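Local coordinates for FimU protein (Pseudomonas aeruginosa, PDB 4IPV) that probably serves as a minor pilin of the type IV pilus, an inner-membrane protein related to the GspH pseudopilins of type II secretion, at residues Ala14-Asn19 / Ile124-Ser129; Arg34-Gln39 / Leu50-Leu55; Ala72-Ala77 / Ile104-Lys109. All coordinates share one frame; numbering follows the deposited sequence. Where two conformers were deposited one is given.

Interaction 1 of 3, residues Ala14-Asn19 / Ile124-Ser129; sequences AAEELN and IQLEPS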
ATOM      1  N   ALA A  14       3.027   6.453  -9.682  1.00 15.56           N
ATOM      2  CA  ALA A  14       2.313   5.337  -9.080  1.00 14.78           C
ATOM      3  C   ALA A  14       2.831   5.056  -7.671  1.00 15.45           C
ATOM      4  O   ALA A  14       2.050   4.909  -6.718  1.00 14.62           O
ATOM      5  CB  ALA A  14       2.465   4.102  -9.959  1.00 17.55           C
ATOM      6  N   ALA A  15       4.154   4.983  -7.532  1.00 14.47           N
ATOM      7  CA  ALA A  15       4.756   4.750  -6.228  1.00 14.36           C
ATOM      8  C   ALA A  15       4.378   5.856  -5.237  1.00 14.13           C
ATOM      9  O   ALA A  15       4.084   5.575  -4.070  1.00 13.82           O
ATOM     10  CB  ALA A  15       6.260   4.632  -6.344  1.00 15.64           C
ATOM     11  N   GLU A  16       4.374   7.104  -5.695  1.00 13.69           N
ATOM     12  CA  GLU A  16       4.004   8.215  -4.825  1.00 13.48           C
ATOM     13  C   GLU A  16       2.542   8.158  -4.419  1.00 13.31           C
ATOM     14  O   GLU A  16       2.208   8.486  -3.281  1.00 13.62           O
ATOM     15  CB  GLU A  16       4.309   9.546  -5.508  1.00 14.49           C
ATOM     16  CG  GLU A  16       5.794   9.800  -5.593  1.00 14.62           C
ATOM     17  CD  GLU A  16       6.146  11.064  -6.335  1.00 17.07           C
ATOM     18  OE1 GLU A  16       5.243  11.711  -6.909  1.00 18.83           O
ATOM     19  OE2 GLU A  16       7.343  11.412  -6.349  1.00 17.60           O
ATOM     20  N   GLU A  17       1.679   7.736  -5.334  1.00 12.95           N
ATOM     21  CA  GLU A  17       0.259   7.632  -5.013  1.00 14.06           C
ATOM     22  C   GLU A  17      -0.010   6.527  -3.991  1.00 14.13           C
ATOM     23  O   GLU A  17      -0.790   6.706  -3.051  1.00 14.10           O
ATOM     24  CB  GLU A  17      -0.550   7.397  -6.286  1.00 14.59           C
ATOM     25  CG  GLU A  17      -0.623   8.644  -7.149  1.00 17.57           C
ATOM     26  CD  GLU A  17      -1.134   8.383  -8.545  1.00 26.77           C
ATOM     27  OE1 GLU A  17      -1.868   7.396  -8.745  1.00 22.22           O
ATOM     28  OE2 GLU A  17      -0.790   9.170  -9.457  1.00 29.54           O
ATOM     29  N   LEU A  18       0.641   5.382  -4.165  1.00 12.78           N
ATOM     30  CA  LEU A  18       0.526   4.304  -3.189  1.00 12.94           C
ATOM     31  C   LEU A  18       1.059   4.769  -1.841  1.00 13.06           C
ATOM     32  O   LEU A  18       0.442   4.530  -0.793  1.00 12.97           O
ATOM     33  CB  LEU A  18       1.290   3.068  -3.656  1.00 14.14           C
ATOM     34  CG  LEU A  18       1.239   1.879  -2.698  1.00 13.72           C
ATOM     35  CD1 LEU A  18      -0.205   1.499  -2.394  1.00 15.38           C
ATOM     36  CD2 LEU A  18       1.957   0.703  -3.315  1.00 17.52           C
ATOM     37  N   ASN A  19       2.213   5.429  -1.850  1.00 12.56           N
ATOM     38  CA  ASN A  19       2.743   5.978  -0.619  1.00 12.94           C
ATOM     39  C   ASN A  19       1.745   6.914   0.063  1.00 12.36           C
ATOM     40  O   ASN A  19       1.509   6.798   1.264  1.00 13.41           O
ATOM     41  CB  ASN A  19       4.052   6.719  -0.875  1.00 12.79           C
ATOM     42  CG  ASN A  19       4.617   7.319   0.382  1.00 15.59           C
ATOM     43  OD1 ASN A  19       5.065   6.600   1.274  1.00 16.13           O
ATOM     44  ND2 ASN A  19       4.591   8.653   0.476  1.00 15.45           N
ATOM     45  N   ILE A 124       6.358   4.033   7.036  1.00 17.22           N
ATOM     46  CA  ILE A 124       6.215   3.798   5.604  1.00 15.88           C
ATOM     47  C   ILE A 124       7.290   4.572   4.850  1.00 16.44           C
ATOM     48  O   ILE A 124       7.432   5.780   5.040  1.00 18.37           O
ATOM     49  CB  ILE A 124       4.836   4.289   5.128  1.00 16.80           C
ATOM     50  CG1 ILE A 124       3.721   3.608   5.921  1.00 18.15           C
ATOM     51  CG2 ILE A 124       4.662   4.053   3.650  1.00 18.33           C
ATOM     52  CD1 ILE A 124       2.452   4.441   5.994  1.00 20.23           C
ATOM     53  N   GLN A 125       8.049   3.882   4.005  1.00 15.33           N
ATOM     54  CA  GLN A 125       9.146   4.509   3.279  1.00 17.72           C
ATOM     55  C   GLN A 125       9.196   4.064   1.824  1.00 15.42           C
ATOM     56  O   GLN A 125       9.306   2.869   1.534  1.00 16.90           O
ATOM     57  CB  GLN A 125      10.478   4.176   3.953  1.00 24.24           C
ATOM     58  N   LEU A 126       9.111   5.019   0.903  1.00 15.48           N
ATOM     59  CA  LEU A 126       9.378   4.745  -0.502  1.00 15.81           C
ATOM     60  C   LEU A 126      10.891   4.786  -0.680  1.00 15.33           C
ATOM     61  O   LEU A 126      11.510   5.841  -0.544  1.00 17.39           O
ATOM     62  CB  LEU A 126       8.684   5.760  -1.404  1.00 17.31           C
ATOM     63  CG  LEU A 126       9.077   5.734  -2.885  1.00 16.65           C
ATOM     64  CD1 LEU A 126       8.793   4.378  -3.503  1.00 19.42           C
ATOM     65  CD2 LEU A 126       8.348   6.840  -3.648  1.00 19.86           C
ATOM     66  N   GLU A 127      11.481   3.628  -0.943  1.00 17.57           N
ATOM     67  CA  GLU A 127      12.926   3.486  -0.998  1.00 17.66           C
ATOM     68  C   GLU A 127      13.491   4.101  -2.272  1.00 17.34           C
ATOM     69  O   GLU A 127      12.794   4.191  -3.278  1.00 16.84           O
ATOM     70  CB  GLU A 127      13.303   2.000  -0.911  1.00 19.44           C
ATOM     71  CG  GLU A 127      12.787   1.298   0.342  1.00 20.51           C
ATOM     72  CD  GLU A 127      13.485   1.746   1.607  1.00 35.87           C
ATOM     73  OE1 GLU A 127      14.508   2.458   1.512  1.00 34.57           O
ATOM     74  OE2 GLU A 127      13.016   1.376   2.703  1.00 33.94           O
ATOM     75  N   PRO A 128      14.765   4.520  -2.238  1.00 19.66           N
ATOM     76  CA  PRO A 128      15.329   5.190  -3.416  1.00 18.40           C
ATOM     77  C   PRO A 128      15.394   4.249  -4.610  1.00 18.30           C
ATOM     78  O   PRO A 128      15.402   3.029  -4.447  1.00 18.17           O
ATOM     79  CB  PRO A 128      16.736   5.585  -2.953  1.00 24.11           C
ATOM     80  CG  PRO A 128      17.059   4.585  -1.869  1.00 25.72           C
ATOM     81  CD  PRO A 128      15.754   4.376  -1.157  1.00 22.74           C
ATOM     82  N   SER A 129      15.447   4.813  -5.809  1.00 18.81           N
ATOM     83  CA  SER A 129      15.459   3.999  -7.023  1.00 18.43           C
ATOM     84  C   SER A 129      16.714   3.122  -7.147  1.00 21.02           C
ATOM     85  O   SER A 129      16.742   2.171  -7.934  1.00 21.12           O
ATOM     86  CB  SER A 129      15.286   4.882  -8.255  1.00 20.41           C
ATOM     87  OG  SER A 129      16.356   5.795  -8.379  1.00 24.18           O
TER
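Leu126 rests its forked end on the methyl group of Ala15, with CD1 3.8 Å and CD2 4.1 Å from Ala15 CB, so that both branches share one small target. This is helix-on-sheet packing consistent with the pilin fold: helix 10-32 lies along the inner face of a four-stranded antiparallel sheet, and 124-126 is one of its outermost strands. The axes of the two short segments pass 9.2 Å apart and run at 173°, almost exactly antiparallel. Leu126 reaches the helix because its CG is turned opposite the backbone N (chi1 170°). On its outer flank the contact with the stem of Glu16 is loose, and Leu126 CD2 lies 4.4 Å from Glu16 CG; the Glu16 carboxylate turns instead to Gln12, one helical turn back, and is hydrogen-bonded there.

Farther along, Ile124 also directs its CB at the helix and touches Leu22, Gln23 and Arg26. The contact is carried by van der Waals packing, and the strand owes its place in the sheet to backbone bonds that Gln125 and Glu127 make with Ser117 and Val115 of strand 109-118. Asn19 points its CB toward the strand and lies near Ile124. Its CG stands trans to the backbone N (chi1 179°), which carries the amide out from the helix and brings Asn19 CG to 4.6 Å from Ile124 CG2.

Interaction 2 of 3, residues Arg34-Gln39 / Leu50-Leu55; sequences RAISIQ and LSIGVL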
ATOM      1  N   ARG A  34      -8.054   5.159  16.379  1.00 17.80           N
ATOM      2  CA  ARG A  34      -8.736   3.892  16.163  1.00 21.70           C
ATOM      3  C   ARG A  34      -8.186   3.185  14.936  1.00 18.09           C
ATOM      4  O   ARG A  34      -7.421   3.759  14.165  1.00 18.63           O
ATOM      5  CB  ARG A  34     -10.244   4.099  16.034  1.00 24.09           C
ATOM      6  CG  ARG A  34     -10.681   4.805  14.758  1.00 21.10           C
ATOM      7  CD  ARG A  34     -12.187   4.684  14.617  1.00 36.22           C
ATOM      8  NE  ARG A  34     -12.716   5.444  13.493  1.00 41.28           N
ATOM      9  CZ  ARG A  34     -13.985   5.398  13.103  1.00 53.95           C
ATOM     10  NH1 ARG A  34     -14.846   4.625  13.751  1.00 37.93           N
ATOM     11  NH2 ARG A  34     -14.392   6.122  12.069  1.00 54.91           N
ATOM     12  N   ALA A  35      -8.592   1.938  14.746  1.00 18.27           N
ATOM     13  CA  ALA A  35      -8.063   1.133  13.654  1.00 18.79           C
ATOM     14  C   ALA A  35      -8.632   1.560  12.308  1.00 17.93           C
ATOM     15  O   ALA A  35      -9.840   1.468  12.072  1.00 20.87           O
ATOM     16  CB  ALA A  35      -8.343  -0.334  13.907  1.00 21.15           C
ATOM     17  N   ILE A  36      -7.754   1.999  11.414  1.00 15.84           N
ATOM     18  CA  ILE A  36      -8.164   2.395  10.076  1.00 15.43           C
ATOM     19  C   ILE A  36      -7.390   1.546   9.083  1.00 14.85           C
ATOM     20  O   ILE A  36      -6.176   1.371   9.206  1.00 14.26           O
ATOM     21  CB  ILE A  36      -7.923   3.894   9.809  1.00 14.48           C
ATOM     22  CG1 ILE A  36      -8.763   4.754  10.750  1.00 16.60           C
ATOM     23  CG2 ILE A  36      -8.232   4.226   8.344  1.00 14.97           C
ATOM     24  CD1 ILE A  36     -10.269   4.633  10.551  1.00 17.44           C
ATOM     25  N   SER A  37      -8.112   0.985   8.118  1.00 12.73           N
ATOM     26  CA  SER A  37      -7.530   0.034   7.191  1.00 12.59           C
ATOM     27  C   SER A  37      -7.449   0.579   5.782  1.00 11.70           C
ATOM     28  O   SER A  37      -8.067   1.585   5.429  1.00 12.85           O
ATOM     29  CB  SER A  37      -8.342  -1.268   7.188  1.00 13.45           C
ATOM     30  OG  SER A  37      -8.356  -1.860   8.479  1.00 16.42           O
ATOM     31  N   ILE A  38      -6.654  -0.113   4.978  1.00 12.11           N
ATOM     32  CA  ILE A  38      -6.562   0.167   3.556  1.00 12.60           C
ATOM     33  C   ILE A  38      -6.608  -1.173   2.826  1.00 12.12           C
ATOM     34  O   ILE A  38      -5.972  -2.144   3.246  1.00 13.14           O
ATOM     35  CB  ILE A  38      -5.298   1.004   3.213  1.00 12.85           C
ATOM     36  CG1 ILE A  38      -5.169   1.203   1.701  1.00 11.72           C
ATOM     37  CG2 ILE A  38      -4.048   0.386   3.834  1.00 12.61           C
ATOM     38  CD1 ILE A  38      -4.092   2.197   1.309  1.00 13.69           C
ATOM     39  N   GLN A  39      -7.412  -1.251   1.774  1.00 12.21           N
ATOM     40  CA  GLN A  39      -7.675  -2.522   1.115  1.00 12.85           C
ATOM     41  C   GLN A  39      -7.508  -2.415  -0.399  1.00 13.70           C
ATOM     42  O   GLN A  39      -8.030  -1.477  -1.021  1.00 13.58           O
ATOM     43  CB  GLN A  39      -9.090  -2.987   1.452  1.00 14.18           C
ATOM     44  CG  GLN A  39      -9.449  -4.349   0.875  1.00 16.39           C
ATOM     45  CD  GLN A  39     -10.806  -4.796   1.333  1.00 20.19           C
ATOM     46  OE1 GLN A  39     -11.767  -4.027   1.298  1.00 29.56           O
ATOM     47  NE2 GLN A  39     -10.889  -6.028   1.811  1.00 23.53           N
ATOM     48  N   LEU A  50      -8.049   1.085  -4.512  1.00 13.88           N
ATOM     49  CA  LEU A  50      -7.910   1.049  -3.057  1.00 11.78           C
ATOM     50  C   LEU A  50      -9.059   1.748  -2.356  1.00 12.27           C
ATOM     51  O   LEU A  50      -9.624   2.710  -2.876  1.00 14.20           O
ATOM     52  CB  LEU A  50      -6.627   1.760  -2.611  1.00 13.13           C
ATOM     53  CG  LEU A  50      -5.313   1.199  -3.147  1.00 11.81           C
ATOM     54  CD1 LEU A  50      -4.179   2.212  -3.031  1.00 13.22           C
ATOM     55  CD2 LEU A  50      -4.963  -0.048  -2.386  1.00 14.87           C
ATOM     56  N   SER A  51      -9.374   1.263  -1.162  1.00 12.66           N
ATOM     57  CA  SER A  51     -10.308   1.933  -0.260  0.58 10.14           C
ATOM     58  C   SER A  51      -9.652   2.054   1.094  1.00 14.80           C
ATOM     59  O   SER A  51      -8.890   1.183   1.492  1.00 13.54           O
ATOM     60  CB  SER A  51     -11.598   1.135  -0.103  0.58 15.80           C
ATOM     61  OG  SER A  51     -12.475   1.352  -1.189  0.58 22.51           O
ATOM     62  N   ILE A  52      -9.945   3.149   1.794  1.00 12.80           N
ATOM     63  CA  ILE A  52      -9.439   3.388   3.134  1.00 12.85           C
ATOM     64  C   ILE A  52     -10.609   3.640   4.060  1.00 12.48           C
ATOM     65  O   ILE A  52     -11.527   4.381   3.717  1.00 14.53           O
ATOM     66  CB  ILE A  52      -8.514   4.614   3.158  1.00 11.98           C
ATOM     67  CG1 ILE A  52      -7.264   4.308   2.341  1.00 13.37           C
ATOM     68  CG2 ILE A  52      -8.148   4.998   4.589  1.00 13.56           C
ATOM     69  CD1 ILE A  52      -6.321   5.474   2.240  1.00 15.82           C
ATOM     70  N   GLY A  53     -10.592   3.008   5.228  1.00 12.98           N
ATOM     71  CA  GLY A  53     -11.620   3.241   6.223  1.00 14.12           C
ATOM     72  C   GLY A  53     -11.734   2.089   7.194  1.00 13.36           C
ATOM     73  O   GLY A  53     -10.820   1.295   7.322  1.00 14.15           O
ATOM     74  N   VAL A  54     -12.860   2.008   7.898  1.00 15.18           N
ATOM     75  CA  VAL A  54     -13.055   0.936   8.856  1.00 16.59           C
ATOM     76  C   VAL A  54     -13.390  -0.370   8.146  1.00 16.70           C
ATOM     77  O   VAL A  54     -14.350  -0.443   7.374  1.00 16.93           O
ATOM     78  CB  VAL A  54     -14.154   1.286   9.868  1.00 17.58           C
ATOM     79  CG1 VAL A  54     -14.376   0.120  10.817  1.00 21.25           C
ATOM     80  CG2 VAL A  54     -13.771   2.543  10.649  1.00 20.18           C
ATOM     81  N   LEU A  55     -12.569  -1.388   8.398  1.00 17.10           N
ATOM     82  CA  LEU A  55     -12.737  -2.710   7.805  1.00 15.14           C
ATOM     83  C   LEU A  55     -13.644  -3.582   8.666  1.00 16.63           C
ATOM     84  O   LEU A  55     -13.424  -3.703   9.871  1.00 20.66           O
ATOM     85  CB  LEU A  55     -11.371  -3.380   7.655  1.00 18.63           C
ATOM     86  CG  LEU A  55     -11.313  -4.778   7.041  1.00 19.23           C
ATOM     87  CD1 LEU A  55     -11.684  -4.731   5.569  1.00 21.72           C
ATOM     88  CD2 LEU A  55      -9.918  -5.355   7.226  1.00 24.65           C
TER
HETATM   89  O   HOH W   1     -10.267  -0.915  10.317  1.00 16.45           O
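Ser37 and Gly53 exchange two backbone hydrogen bonds, Ser37 N to Gly53 O at 2.8 Å and Gly53 N to Ser37 O at 2.9 Å. Gln39 and Ser51 form a second hydrogen-bonded pair of this antiparallel beta hairpin, with Gln39 N 2.9 Å from Ser51 O and Ser51 N 3.1 Å from Gln39 O. The strand segments run at 172° to each other, and all four N-H groups point fairly straight, at 157-160°. Between the pairs, Ile38 faces Ile52 at a non-hydrogen-bonded site, where CA-H groups supplement the bonding: Ile52 CA approaches Ser37 O to 3.2 Å.

Beyond Gly53 the chains part, and a water bridges them. It donates to Ala35 O, accepts from Leu55 N and is hydrogen-bonded to Ser37 OG at 2.8 Å; that hydroxyl also bonds Thr87 OG1 of strand 85-88. Leu55 CB packs against the same OG.

The two sheet faces differ. Ile38 and Ile52 point side by side toward helix 10-32, their CG1 atoms 3.8 Å apart, and both touch Met21. Ile36 meets Ile52 crosswise through the CG2 methyls. On the other face lie Ser37, Ser51 and the extended Gln39, whose NE2 is bonded to Gly58 O. At the open end Val54 CG2 sits 3.7 Å above the centre of the Arg34 guanidinium plane, covering one face while Arg34 NE is hydrogen-bonded to Gln32 OE1.

Backbone bonding thus fixes the register, and the chemistry divides by face: isoleucines join the hairpin to helix 10-32 by apolar packing, while on the reverse face the Ser37 hydroxyl is held by the water and Thr87, and the Gln39 amide by Gly58 O.

Interaction 3 of 3, residues Ala72-Ala77 / Ile104-Lys109; sequences AATLTA and ICQNGK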
ATOM      1  N   ALA A  72      -1.897   3.091 -15.941  1.00 29.23           N
ATOM      2  CA  ALA A  72      -1.364   2.011 -16.765  1.00 30.53           C
ATOM      3  C   ALA A  72      -1.635   0.638 -16.152  1.00 29.33           C
ATOM      4  O   ALA A  72      -1.259   0.365 -15.010  1.00 30.10           O
ATOM      5  CB  ALA A  72       0.127   2.203 -17.008  1.00 39.57           C
ATOM      6  N   ALA A  73      -2.285  -0.227 -16.923  1.00 42.05           N
ATOM      7  CA  ALA A  73      -2.628  -1.562 -16.449  1.00 30.77           C
ATOM      8  C   ALA A  73      -1.384  -2.420 -16.262  1.00 31.65           C
ATOM      9  O   ALA A  73      -1.397  -3.371 -15.478  1.00 31.68           O
ATOM     10  CB  ALA A  73      -3.598  -2.237 -17.415  1.00 41.66           C
ATOM     11  N   THR A  74      -0.316  -2.072 -16.979  1.00 27.29           N
ATOM     12  CA  THR A  74       0.933  -2.835 -16.939  1.00 25.98           C
ATOM     13  C   THR A  74       1.804  -2.561 -15.708  1.00 21.35           C
ATOM     14  O   THR A  74       2.847  -3.192 -15.532  1.00 22.79           O
ATOM     15  CB  THR A  74       1.784  -2.601 -18.196  1.00 28.64           C
ATOM     16  OG1 THR A  74       2.077  -1.202 -18.315  1.00 31.51           O
ATOM     17  CG2 THR A  74       1.049  -3.078 -19.440  1.00 26.78           C
ATOM     18  N   LEU A  75       1.394  -1.609 -14.876  1.00 17.27           N
ATOM     19  CA  LEU A  75       2.019  -1.427 -13.575  1.00 15.90           C
ATOM     20  C   LEU A  75       1.326  -2.334 -12.566  1.00 19.05           C
ATOM     21  O   LEU A  75       0.101  -2.498 -12.597  1.00 22.43           O
ATOM     22  CB  LEU A  75       1.910   0.028 -13.119  1.00 17.55           C
ATOM     23  CG  LEU A  75       2.756   1.049 -13.867  1.00 17.79           C
ATOM     24  CD1 LEU A  75       2.432   2.459 -13.383  1.00 22.56           C
ATOM     25  CD2 LEU A  75       4.229   0.758 -13.658  1.00 21.05           C
ATOM     26  N   THR A  76       2.110  -2.937 -11.681  1.00 14.74           N
ATOM     27  CA  THR A  76       1.556  -3.712 -10.577  1.00 16.16           C
ATOM     28  C   THR A  76       2.195  -3.259  -9.276  1.00 13.12           C
ATOM     29  O   THR A  76       3.354  -2.829  -9.268  1.00 14.43           O
ATOM     30  CB  THR A  76       1.799  -5.234 -10.730  1.00 15.10           C
ATOM     31  OG1 THR A  76       3.200  -5.507 -10.855  1.00 17.85           O
ATOM     32  CG2 THR A  76       1.073  -5.784 -11.961  1.00 18.00           C
ATOM     33  N   ALA A  77       1.449  -3.345  -8.187  1.00 13.39           N
ATOM     34  CA  ALA A  77       2.010  -3.082  -6.862  1.00 13.19           C
ATOM     35  C   ALA A  77       1.578  -4.222  -5.957  1.00 13.69           C
ATOM     36  O   ALA A  77       0.438  -4.275  -5.510  1.00 15.33           O
ATOM     37  CB  ALA A  77       1.526  -1.745  -6.330  1.00 14.64           C
ATOM     38  N   ILE A 104       6.684  -2.187  -6.781  1.00 14.53           N
ATOM     39  CA  ILE A 104       5.968  -1.511  -7.847  1.00 15.23           C
ATOM     40  C   ILE A 104       6.772  -1.763  -9.112  1.00 14.41           C
ATOM     41  O   ILE A 104       7.922  -1.334  -9.222  1.00 16.78           O
ATOM     42  CB  ILE A 104       5.820   0.000  -7.587  1.00 16.02           C
ATOM     43  CG1 ILE A 104       5.099   0.230  -6.253  1.00 18.58           C
ATOM     44  CG2 ILE A 104       5.023   0.643  -8.709  1.00 18.90           C
ATOM     45  CD1 ILE A 104       6.019   0.525  -5.085  1.00 26.86           C
ATOM     46  N   CYS A 105       6.181  -2.516 -10.037  1.00 15.09           N
ATOM     47  CA  CYS A 105       6.881  -2.954 -11.238  1.00 16.07           C
ATOM     48  C   CYS A 105       6.156  -2.582 -12.515  1.00 15.16           C
ATOM     49  O   CYS A 105       4.932  -2.464 -12.531  1.00 18.37           O
ATOM     50  CB  CYS A 105       7.047  -4.471 -11.247  1.00 18.49           C
ATOM     51  SG  CYS A 105       8.172  -5.159 -10.025  1.00 19.75           S
ATOM     52  N   GLN A 106       6.921  -2.438 -13.587  1.00 15.86           N
ATOM     53  CA  GLN A 106       6.374  -2.287 -14.925  1.00 17.38           C
ATOM     54  C   GLN A 106       6.565  -3.585 -15.711  1.00 16.18           C
ATOM     55  O   GLN A 106       7.649  -4.170 -15.702  1.00 18.74           O
ATOM     56  CB  GLN A 106       7.096  -1.156 -15.654  1.00 19.16           C
ATOM     57  CG  GLN A 106       6.590  -0.896 -17.066  1.00 24.15           C
ATOM     58  CD  GLN A 106       5.236  -0.226 -17.079  1.00 36.64           C
ATOM     59  OE1 GLN A 106       4.203  -0.888 -17.006  1.00 51.46           O
ATOM     60  NE2 GLN A 106       5.233   1.099 -17.168  1.00 59.15           N
ATOM     61  N   ASN A 107       5.502  -4.043 -16.361  1.00 20.14           N
ATOM     62  CA  ASN A 107       5.562  -5.211 -17.241  1.00 22.92           C
ATOM     63  C   ASN A 107       6.042  -6.487 -16.562  1.00 20.74           C
ATOM     64  O   ASN A 107       6.646  -7.340 -17.209  1.00 23.89           O
ATOM     65  CB  ASN A 107       6.439  -4.931 -18.469  1.00 26.09           C
ATOM     66  CG  ASN A 107       5.886  -3.830 -19.346  1.00 32.93           C
ATOM     67  OD1 ASN A 107       4.700  -3.814 -19.669  1.00 38.09           O
ATOM     68  ND2 ASN A 107       6.750  -2.903 -19.744  1.00 52.08           N
ATOM     69  N   GLY A 108       5.780  -6.616 -15.265  1.00 19.18           N
ATOM     70  CA  GLY A 108       6.130  -7.826 -14.537  1.00 20.56           C
ATOM     71  C   GLY A 108       7.610  -8.110 -14.349  1.00 21.16           C
ATOM     72  O   GLY A 108       8.002  -9.240 -14.040  1.00 23.49           O
ATOM     73  N   LYS A 109       8.445  -7.097 -14.543  1.00 18.85           N
ATOM     74  CA  LYS A 109       9.886  -7.247 -14.361  1.00 21.58           C
ATOM     75  C   LYS A 109      10.370  -6.190 -13.386  1.00 16.99           C
ATOM     76  O   LYS A 109       9.743  -5.145 -13.247  1.00 18.06           O
ATOM     77  CB  LYS A 109      10.613  -7.112 -15.697  1.00 21.96           C
ATOM     78  CG  LYS A 109      10.266  -8.208 -16.684  1.00 30.52           C
ATOM     79  CD  LYS A 109      10.674  -9.574 -16.156  1.00 42.02           C
TER
HETATM   80  O   HOH W   2       4.099  -5.100 -13.585  1.00 19.18           O
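Ala77 CB and Ile104 CG1 meet at 4.1 Å on the buried face of an antiparallel strand pair, part of the four-stranded sheet of a probable pilin fold. That face packs on helix 10-32, where Leu18 touches Ala77 and Leu11 touches both Ile104 and Leu75. The pair is knit together by Thr76 and Cys105: Thr76 N is 3.0 Å from Cys105 O, and Cys105 N is 2.9 Å from Thr76 O, both donors lying in the carbonyl plane. On the reverse face Cys105 carries a disulfide to Cys136, which ties the C-terminal tail to this strand.

Toward the solvent end the packing thins out. Leu75 CD2 still lies 3.7 Å from Gln106 CD, but Thr74 and Asn107 are exposed and their side chains run alongside each other. Asn107 N donates to Thr74 O, extending the pairing just past the strands to the type I' turn that spans Gln106 to Lys109. A water completes this end. It donates to Thr74 O and, weakly, to Cys105 O, and it is hydrogen-bonded to Thr76 OG1, which chi1 (57°) sets between the backbone N and the carbonyl carbon. The water's shortest bond is the one it accepts from Gly108 N, at 2.8 Å.

Helix 10-32 connects all three contacts. Interaction 1 is a surface contact in which the helix meets an outermost strand through side chains, whereas interactions 2 and 3 are partly buried strand pairs held by backbone hydrogen bonds, each completed by a bridging water at one end. Interactions 1 and 3 involve opposite borders of the same four-stranded sheet, and the helix touches both: Ala14 CB lies 3.8 Å from Leu75 CD1. Interaction 2 belongs to the separate sheet, across the chain's centre from the other two, yet Leu18 CD1 still packs on Leu50 CD1. Interactions 2 and 3 do not touch, their nearest atoms being about 8 Å apart.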